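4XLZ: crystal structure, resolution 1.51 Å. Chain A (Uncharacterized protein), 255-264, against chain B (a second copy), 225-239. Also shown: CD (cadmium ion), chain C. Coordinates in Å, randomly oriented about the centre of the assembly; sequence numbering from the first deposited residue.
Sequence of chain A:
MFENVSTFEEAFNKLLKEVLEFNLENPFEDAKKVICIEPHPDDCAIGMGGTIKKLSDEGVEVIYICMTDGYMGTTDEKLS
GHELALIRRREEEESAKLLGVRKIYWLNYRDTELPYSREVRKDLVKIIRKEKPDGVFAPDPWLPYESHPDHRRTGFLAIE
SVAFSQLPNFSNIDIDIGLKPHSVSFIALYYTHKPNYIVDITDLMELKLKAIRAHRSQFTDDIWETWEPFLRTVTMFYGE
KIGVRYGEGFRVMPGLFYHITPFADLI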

ATOM      1  N   GLY A 255      -8.071  28.640  12.350  1.00 15.05           N
ATOM      2  CA  GLY A 255      -7.188  27.656  11.571  1.00 16.21           C
ATOM      3  C   GLY A 255      -6.035  27.257  12.419  1.00 16.80           C
ATOM      4  O   GLY A 255      -5.594  26.063  12.401  1.00 15.78           O
ATOM      5  N   LEU A 256      -5.427  28.204  13.128  1.00 15.55           N
ATOM      6  CA  LEU A 256      -4.199  27.888  13.939  1.00 15.10           C
ATOM      7  C   LEU A 256      -4.471  26.767  14.907  1.00 16.60           C
ATOM      8  O   LEU A 256      -3.550  26.011  15.226  1.00 16.53           O
ATOM      9  CB  LEU A 256      -3.856  29.202  14.733  1.00 17.39           C
ATOM     10  CG  LEU A 256      -2.588  29.203  15.470  1.00 23.87           C
ATOM     11  CD1 LEU A 256      -1.517  29.432  14.429  1.00 27.87           C
ATOM     12  CD2 LEU A 256      -2.616  30.571  16.405  1.00 30.15           C
ATOM     13  N   PHE A 257      -5.693  26.611  15.437  1.00 14.14           N
ATOM     14  CA  PHE A 257      -5.915  25.709  16.564  1.00 13.74           C
ATOM     15  C   PHE A 257      -5.932  24.241  16.117  1.00 13.11           C
ATOM     16  O   PHE A 257      -5.956  23.401  16.962  1.00 14.36           O
ATOM     17  CB  PHE A 257      -7.264  26.028  17.249  1.00 15.20           C
ATOM     18  CG  PHE A 257      -7.176  27.156  18.322  1.00 13.96           C
ATOM     19  CD1 PHE A 257      -6.239  28.182  18.202  1.00 16.61           C
ATOM     20  CD2 PHE A 257      -8.028  27.064  19.426  1.00 16.86           C
ATOM     21  CE1 PHE A 257      -6.156  29.215  19.193  1.00 18.81           C
ATOM     22  CE2 PHE A 257      -7.982  28.084  20.425  1.00 18.64           C
ATOM     23  CZ  PHE A 257      -7.045  29.148  20.322  1.00 18.35           C
ATOM     24  N   TYR A 258      -5.969  24.000  14.799  1.00 12.61           N
ATOM     25  CA  TYR A 258      -5.893  22.612  14.252  1.00 11.77           C
ATOM     26  C   TYR A 258      -4.477  22.180  14.272  1.00 14.60           C
ATOM     27  O   TYR A 258      -4.220  21.085  13.646  1.00 13.57           O
ATOM     28  CB  TYR A 258      -6.470  22.644  12.806  1.00 12.70           C
ATOM     29  CG  TYR A 258      -7.985  22.795  12.673  1.00 14.30           C
ATOM     30  CD1 TYR A 258      -8.767  21.699  12.651  1.00 14.56           C
ATOM     31  CD2 TYR A 258      -8.512  24.098  12.652  1.00 14.41           C
ATOM     32  CE1 TYR A 258     -10.161  21.848  12.587  1.00 16.33           C
ATOM     33  CE2 TYR A 258      -9.894  24.277  12.538  1.00 14.53           C
ATOM     34  CZ  TYR A 258     -10.651  23.175  12.473  1.00 17.19           C
ATOM     35  OH  TYR A 258     -12.040  23.299  12.310  1.00 19.66           O
ATOM     36  N   HIS A 259      -3.540  22.858  14.922  1.00 12.51           N
ATOM     37  CA  HIS A 259      -2.152  22.351  14.827  1.00 12.28           C
ATOM     38  C   HIS A 259      -1.373  22.860  16.002  1.00 13.94           C
ATOM     39  O   HIS A 259      -1.454  24.103  16.282  1.00 13.78           O
ATOM     40  CB  HIS A 259      -1.595  22.883  13.498  1.00 12.26           C
ATOM     41  CG  HIS A 259      -0.212  22.454  13.160  1.00 12.73           C
ATOM     42  ND1 HIS A 259       0.157  21.090  13.160  1.00 14.14           N
ATOM     43  CD2 HIS A 259       0.905  23.149  12.771  1.00 15.41           C
ATOM     44  CE1 HIS A 259       1.410  20.983  12.713  1.00 15.56           C
ATOM     45  NE2 HIS A 259       1.886  22.212  12.490  1.00 16.25           N
ATOM     46  N   ILE A 260      -0.641  21.980  16.657  1.00 14.28           N
ATOM     47  CA  ILE A 260       0.248  22.322  17.767  1.00 14.08           C
ATOM     48  C   ILE A 260      -0.339  23.306  18.793  1.00 15.30           C
ATOM     49  O   ILE A 260       0.462  24.085  19.421  1.00 16.30           O
ATOM     50  CB  ILE A 260       1.682  22.765  17.313  1.00 14.87           C
ATOM     51  CG1 ILE A 260       1.666  24.121  16.584  1.00 16.84           C
ATOM     52  CG2 ILE A 260       2.341  21.626  16.410  1.00 16.44           C
ATOM     53  CD1 ILE A 260       3.122  24.641  16.410  1.00 16.22           C
ATOM     54  N   THR A 261      -1.619  23.157  19.140  1.00 13.39           N
ATOM     55  CA  THR A 261      -2.211  24.181  20.043  1.00 13.84           C
ATOM     56  C   THR A 261      -2.652  23.417  21.282  1.00 15.18           C
ATOM     57  O   THR A 261      -3.740  22.739  21.286  1.00 16.90           O
ATOM     58  CB  THR A 261      -3.419  24.864  19.351  1.00 14.79           C
ATOM     59  OG1 THR A 261      -2.945  25.647  18.280  1.00 14.35           O
ATOM     60  CG2 THR A 261      -4.112  25.842  20.320  1.00 17.19           C
ATOM     61  N   PRO A 262      -1.945  23.593  22.433  1.00 15.24           N
ATOM     62  CA  PRO A 262      -2.243  22.751  23.596  1.00 16.10           C
ATOM     63  C   PRO A 262      -3.484  23.184  24.347  1.00 18.01           C
ATOM     64  O   PRO A 262      -3.929  22.438  25.244  1.00 22.35           O
ATOM     65  CB  PRO A 262      -0.969  22.867  24.447  1.00 19.06           C
ATOM     66  CG  PRO A 262      -0.393  24.174  24.062  1.00 19.16           C
ATOM     67  CD  PRO A 262      -0.710  24.384  22.571  1.00 15.75           C
ATOM     68  N   PHE A 263      -4.099  24.312  23.961  1.00 16.21           N
ATOM     69  CA  PHE A 263      -5.350  24.737  24.673  1.00 17.14           C
ATOM     70  C   PHE A 263      -6.512  24.862  23.709  1.00 16.84           C
ATOM     71  O   PHE A 263      -7.477  25.599  23.881  1.00 18.07           O
ATOM     72  CB  PHE A 263      -5.053  26.153  25.354  1.00 17.37           C
ATOM     73  CG  PHE A 263      -4.218  27.068  24.491  1.00 15.42           C
ATOM     74  CD1 PHE A 263      -2.859  27.298  24.742  1.00 17.94           C
ATOM     75  CD2 PHE A 263      -4.791  27.775  23.393  1.00 16.34           C
ATOM     76  CE1 PHE A 263      -2.150  28.210  23.916  1.00 15.78           C
ATOM     77  CE2 PHE A 263      -4.044  28.609  22.530  1.00 16.54           C
ATOM     78  CZ  PHE A 263      -2.698  28.824  22.852  1.00 17.70           C
ATOM     79  N   ALA A 264      -6.452  24.051  22.607  1.00 15.82           N
ATOM     80  CA  ALA A 264      -7.520  24.068  21.672  1.00 15.51           C
ATOM     81  C   ALA A 264      -8.854  23.575  22.241  1.00 15.49           C
ATOM     82  O   ALA A 264      -9.907  24.063  21.728  1.00 17.86           O
ATOM     83  CB  ALA A 264      -7.133  23.184  20.409  1.00 17.26           C
TER
ATOM     84  N   GLU B 225       3.626  38.242  12.900  1.00 16.45           N
ATOM     85  CA  GLU B 225       2.615  38.995  13.647  1.00 17.74           C
ATOM     86  C   GLU B 225       1.573  38.155  14.326  1.00 17.67           C
ATOM     87  O   GLU B 225       0.976  38.527  15.294  1.00 17.73           O
ATOM     88  CB  GLU B 225       1.893  39.976  12.733  1.00 17.90           C
ATOM     89  CG  GLU B 225       2.865  41.056  12.132  1.00 18.78           C
ATOM     90  CD  GLU B 225       3.485  41.949  13.309  1.00 19.22           C
ATOM     91  OE1 GLU B 225       4.682  41.844  13.689  1.00 20.59           O
ATOM     92  OE2 GLU B 225       2.637  42.727  13.914  1.00 19.97           O
ATOM     93  N   THR B 226       1.375  36.880  13.822  1.00 16.04           N
ATOM     94  CA  THR B 226       0.535  35.951  14.492  1.00 16.85           C
ATOM     95  C   THR B 226       1.325  34.989  15.355  1.00 14.70           C
ATOM     96  O   THR B 226       0.933  34.611  16.466  1.00 15.83           O
ATOM     97  CB  THR B 226      -0.296  35.171  13.418  1.00 17.05           C
ATOM     98  OG1 THR B 226      -1.220  36.069  12.745  1.00 19.67           O
ATOM     99  CG2 THR B 226      -1.103  34.008  14.117  1.00 20.24           C
ATOM    100  N   TRP B 227       2.453  34.573  14.822  1.00 15.37           N
ATOM    101  CA  TRP B 227       3.232  33.501  15.536  1.00 16.66           C
ATOM    102  C   TRP B 227       3.960  33.962  16.810  1.00 15.82           C
ATOM    103  O   TRP B 227       4.030  33.207  17.774  1.00 16.31           O
ATOM    104  CB  TRP B 227       4.233  32.802  14.550  1.00 17.38           C
ATOM    105  CG  TRP B 227       3.293  31.768  13.829  1.00 18.62           C
ATOM    106  CD1 TRP B 227       2.320  32.019  12.803  1.00 22.50           C
ATOM    107  CD2 TRP B 227       3.317  30.352  14.021  1.00 20.23           C
ATOM    108  NE1 TRP B 227       1.673  30.813  12.500  1.00 24.99           N
ATOM    109  CE2 TRP B 227       2.235  29.806  13.246  1.00 22.67           C
ATOM    110  CE3 TRP B 227       3.989  29.553  14.924  1.00 21.77           C
ATOM    111  CZ2 TRP B 227       1.984  28.392  13.217  1.00 23.13           C
ATOM    112  CZ3 TRP B 227       3.802  28.152  14.866  1.00 23.64           C
ATOM    113  CH2 TRP B 227       2.768  27.616  14.080  1.00 24.10           C
ATOM    114  N   GLU B 228       4.451  35.234  16.941  1.00 15.74           N
ATOM    115  CA  GLU B 228       5.007  35.641  18.256  1.00 15.54           C
ATOM    116  C   GLU B 228       3.946  35.636  19.305  1.00 14.72           C
ATOM    117  O   GLU B 228       4.164  35.053  20.350  1.00 16.78           O
ATOM    118  CB  GLU B 228       5.872  36.959  18.132  1.00 16.03           C
ATOM    119  CG  GLU B 228       6.456  37.207  19.481  1.00 20.19           C
ATOM    120  CD  GLU B 228       7.451  38.395  19.510  1.00 22.98           C
ATOM    121  OE1 GLU B 228       7.750  38.880  20.611  1.00 24.78           O
ATOM    122  OE2 GLU B 228       8.019  38.738  18.458  1.00 28.01           O
ATOM    123  N   PRO B 229       2.751  36.209  19.036  1.00 15.59           N
ATOM    124  CA  PRO B 229       1.666  36.115  20.063  1.00 15.45           C
ATOM    125  C   PRO B 229       1.301  34.627  20.397  1.00 16.28           C
ATOM    126  O   PRO B 229       1.194  34.266  21.547  1.00 17.29           O
ATOM    127  CB  PRO B 229       0.474  36.798  19.384  1.00 17.22           C
ATOM    128  CG  PRO B 229       1.148  37.945  18.503  1.00 16.72           C
ATOM    129  CD  PRO B 229       2.412  37.179  17.941  1.00 17.45           C
ATOM    130  N   PHE B 230       1.233  33.825  19.344  1.00 16.43           N
ATOM    131  CA  PHE B 230       0.957  32.377  19.641  1.00 15.89           C
ATOM    132  C   PHE B 230       1.995  31.697  20.515  1.00 16.11           C
ATOM    133  O   PHE B 230       1.656  31.090  21.535  1.00 15.44           O
ATOM    134  CB  PHE B 230       0.811  31.666  18.263  1.00 14.38           C
ATOM    135  CG  PHE B 230       0.544  30.111  18.406  1.00 16.08           C
ATOM    136  CD1 PHE B 230      -0.537  29.617  19.066  1.00 18.52           C
ATOM    137  CD2 PHE B 230       1.369  29.284  17.726  1.00 17.88           C
ATOM    138  CE1 PHE B 230      -0.778  28.219  19.177  1.00 20.02           C
ATOM    139  CE2 PHE B 230       1.137  27.906  17.826  1.00 20.97           C
ATOM    140  CZ  PHE B 230       0.066  27.427  18.533  1.00 17.40           C
ATOM    141  N   LEU B 231       3.257  31.915  20.160  1.00 16.05           N
ATOM    142  CA  LEU B 231       4.358  31.246  20.875  1.00 16.87           C
ATOM    143  C   LEU B 231       4.428  31.766  22.295  1.00 17.52           C
ATOM    144  O   LEU B 231       4.674  31.036  23.232  1.00 18.39           O
ATOM    145  CB  LEU B 231       5.720  31.599  20.220  1.00 18.49           C
ATOM    146  CG  LEU B 231       5.807  30.852  18.841  1.00 21.89           C
ATOM    147  CD1 LEU B 231       7.031  31.402  18.044  1.00 25.17           C
ATOM    148  CD2 LEU B 231       5.921  29.312  18.963  1.00 24.17           C
ATOM    149  N   ARG B 232       4.225  33.126  22.510  1.00 17.47           N
ATOM    150  CA  ARG B 232       4.273  33.574  23.895  1.00 17.41           C
ATOM    151  C   ARG B 232       3.043  33.064  24.691  1.00 14.15           C
ATOM    152  O   ARG B 232       3.197  32.759  25.867  1.00 16.41           O
ATOM    153  CB  ARG B 232       4.200  35.151  23.960  1.00 18.75           C
ATOM    154  CG  ARG B 232       5.413  35.789  23.218  1.00 21.87           C
ATOM    155  CD  ARG B 232       5.977  36.923  24.059  1.00 19.56           C
ATOM    156  NE  ARG B 232       7.057  37.580  23.303  1.00 17.91           N
ATOM    157  CZ  ARG B 232       8.298  37.673  23.794  1.00 16.02           C
ATOM    158  NH1 ARG B 232       8.552  37.276  25.062  1.00 19.67           N
ATOM    159  NH2 ARG B 232       9.187  38.297  22.986  1.00 18.62           N
ATOM    160  N   THR B 233       1.858  32.897  24.027  1.00 14.81           N
ATOM    161  CA  THR B 233       0.688  32.369  24.728  1.00 14.77           C
ATOM    162  C   THR B 233       0.928  30.895  25.159  1.00 15.47           C
ATOM    163  O   THR B 233       0.620  30.517  26.313  1.00 16.29           O
ATOM    164  CB  THR B 233      -0.557  32.479  23.870  1.00 16.04           C
ATOM    165  OG1 THR B 233      -0.741  33.901  23.557  1.00 16.48           O
ATOM    166  CG2 THR B 233      -1.803  32.022  24.627  1.00 16.99           C
ATOM    167  N   VAL B 234       1.530  30.129  24.220  1.00 15.11           N
ATOM    168  CA  VAL B 234       1.850  28.747  24.629  1.00 15.63           C
ATOM    169  C   VAL B 234       2.851  28.656  25.771  1.00 14.73           C
ATOM    170  O   VAL B 234       2.686  27.818  26.677  1.00 16.71           O
ATOM    171  CB  VAL B 234       2.363  28.001  23.352  1.00 15.44           C
ATOM    172  CG1 VAL B 234       2.890  26.614  23.684  1.00 18.54           C
ATOM    173  CG2 VAL B 234       1.242  27.871  22.283  1.00 17.20           C
ATOM    174  N   THR B 235       3.925  29.441  25.644  1.00 16.39           N
ATOM    175  CA  THR B 235       4.962  29.371  26.765  1.00 16.01           C
ATOM    176  C   THR B 235       4.380  29.863  28.141  1.00 14.47           C
ATOM    177  O   THR B 235       4.763  29.354  29.164  1.00 17.01           O
ATOM    178  CB  THR B 235       6.325  30.124  26.470  1.00 19.49           C
ATOM    179  OG1 THR B 235       5.955  31.425  26.094  1.00 24.28           O
ATOM    180  CG2 THR B 235       6.796  29.458  25.131  1.00 24.60           C
HETATM  181  N   MSE B 236       3.388  30.802  28.083  1.00 16.19           N
HETATM  182  CA  MSE B 236       2.723  31.204  29.339  1.00 16.67           C
HETATM  183  C   MSE B 236       1.800  30.091  29.793  1.00 16.52           C
HETATM  184  O   MSE B 236       1.657  29.857  30.975  1.00 18.55           O
HETATM  185  CB  MSE B 236       1.921  32.486  29.105  1.00 16.84           C
HETATM  186  CG  MSE B 236       2.918  33.594  28.799  1.00 18.92           C
HETATM  187 SE   MSE B 236       1.954  35.281  28.307  1.00 24.44          SE
HETATM  188  CE  MSE B 236       1.321  35.569  30.127  1.00 27.23           C
ATOM    189  N   PHE B 237       1.138  29.380  28.860  1.00 17.38           N
ATOM    190  CA  PHE B 237       0.330  28.257  29.286  1.00 18.25           C
ATOM    191  C   PHE B 237       1.166  27.277  30.119  1.00 17.93           C
ATOM    192  O   PHE B 237       0.683  26.834  31.154  1.00 18.52           O
ATOM    193  CB  PHE B 237      -0.221  27.566  27.962  1.00 16.85           C
ATOM    194  CG  PHE B 237      -0.947  26.252  28.166  1.00 17.37           C
ATOM    195  CD1 PHE B 237      -0.313  25.037  27.939  1.00 16.94           C
ATOM    196  CD2 PHE B 237      -2.280  26.265  28.578  1.00 20.21           C
ATOM    197  CE1 PHE B 237      -0.963  23.819  28.119  1.00 18.04           C
ATOM    198  CE2 PHE B 237      -2.991  25.051  28.758  1.00 21.53           C
ATOM    199  CZ  PHE B 237      -2.369  23.834  28.475  1.00 17.17           C
ATOM    200  N   TYR B 238       2.374  26.966  29.665  1.00 15.64           N
ATOM    201  CA  TYR B 238       3.221  26.017  30.392  1.00 16.26           C
ATOM    202  C   TYR B 238       3.821  26.715  31.625  1.00 19.93           C
ATOM    203  O   TYR B 238       3.768  26.049  32.730  1.00 17.38           O
ATOM    204  CB  TYR B 238       4.330  25.470  29.516  1.00 17.47           C
ATOM    205  CG  TYR B 238       3.790  24.567  28.394  1.00 16.60           C
ATOM    206  CD1 TYR B 238       3.025  23.473  28.684  1.00 17.60           C
ATOM    207  CD2 TYR B 238       4.154  24.838  27.108  1.00 15.00           C
ATOM    208  CE1 TYR B 238       2.571  22.628  27.614  1.00 16.01           C
ATOM    209  CE2 TYR B 238       3.715  24.019  26.012  1.00 15.94           C
ATOM    210  CZ  TYR B 238       2.988  22.938  26.351  1.00 16.98           C
ATOM    211  OH  TYR B 238       2.530  22.142  25.254  1.00 18.79           O
ATOM    212  N   GLY B 239       4.374  27.894  31.470  1.00 18.37           N
ATOM    213  CA  GLY B 239       5.078  28.431  32.621  1.00 20.18           C
ATOM    214  C   GLY B 239       4.055  28.687  33.783  1.00 19.54           C
ATOM    215  O   GLY B 239       4.476  28.447  34.988  1.00 18.72           O
TER
HETATM  216 CD    CD C 302       4.465  43.517  15.339  1.00 19.93          CD

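Contact between a mostly irregular segment of chain A, residues 255-264, and a helix of chain B, residues 225-239, in two copies of one protein. The two stretches bury 590 Å² between them, both sides summed, and no hydrogen bond or salt bridge crosses; the contact rests on packing of apolar and aromatic groups.

Among the ring contacts, Phe230(B), chi1 t, points toward chain A and meets five of its residues. Leu256(A) covers one face of the ring in a CH-pi contact, its CG 4.2 Å from the ring centroid of Phe230(B) and only 10° off the normal. The distance from Leu256(A) CD2 to Phe230(B) CD1 is 3.5 Å. At the ring edge lies a backbone atom: Ile260(A) O is 3.5 Å from Phe230(B) CZ, near the ring plane. Further along the helix, Phe263(A) turns its edge toward the face of Phe237(B), with centroids 5.8 Å apart and planes at 62°; the closest atoms are Phe263(A) CD1 and Phe237(B) CD2, at 4.0 Å.

Among the apolar side chains, Leu256(A) also reaches Trp227(B), CD1 to CZ2 at 3.8 Å. Ile260(A) CD1 approaches the edge of the same indole, 3.8 Å from Trp227(B) CH2. The CA-to-CB bond of Trp227(B) points sideways, but the end of its side chain comes nearer to chain A. Pro262(A) packs its CD 4.0 Å from Val234(B) CG2 and its CB 3.8 Å from Phe237(B) CE1. The Phe263(A) ring adds Thr233(B) and Val234(B), with CZ 3.8 Å from Thr233(B) CG2 and CE1 3.8 Å from Val234(B) CG2. Phe230(B), Thr233(B), Val234(B) and Phe237(B) recur at intervals of three or four residues, the spacing that gathers side chains along one side of a helix.

Two threonine hydroxyls beside this apolar surface have partners within their own chains. Thr261(A) OG1 donates to His259(A) O at 2.9 Å, although the same OG1 lies 3.5 Å from Phe230(B) CE1. Thr233(B) OG1 donates to Pro229(B) O at 2.8 Å, while its methyl meets Phe263(A). Tyr238(B) OH lies 3.7 Å from Pro262(A) CB and is hydrogen-bonded elsewhere in the structure.

A type I turn from Thr261(A) to Ala264(A) carries Pro262(A) and Phe263(A) at its two central positions, both with CB toward the helix. Away from the contact, Arg232(B) NH2 forms a salt bridge with Glu228(B) OE1 at 2.8 Å, one helical turn apart. Glu225(B) binds the cadmium ion through both carboxylate oxygens, OE1 at 2.4 Å and OE2 at 2.5 Å from CD.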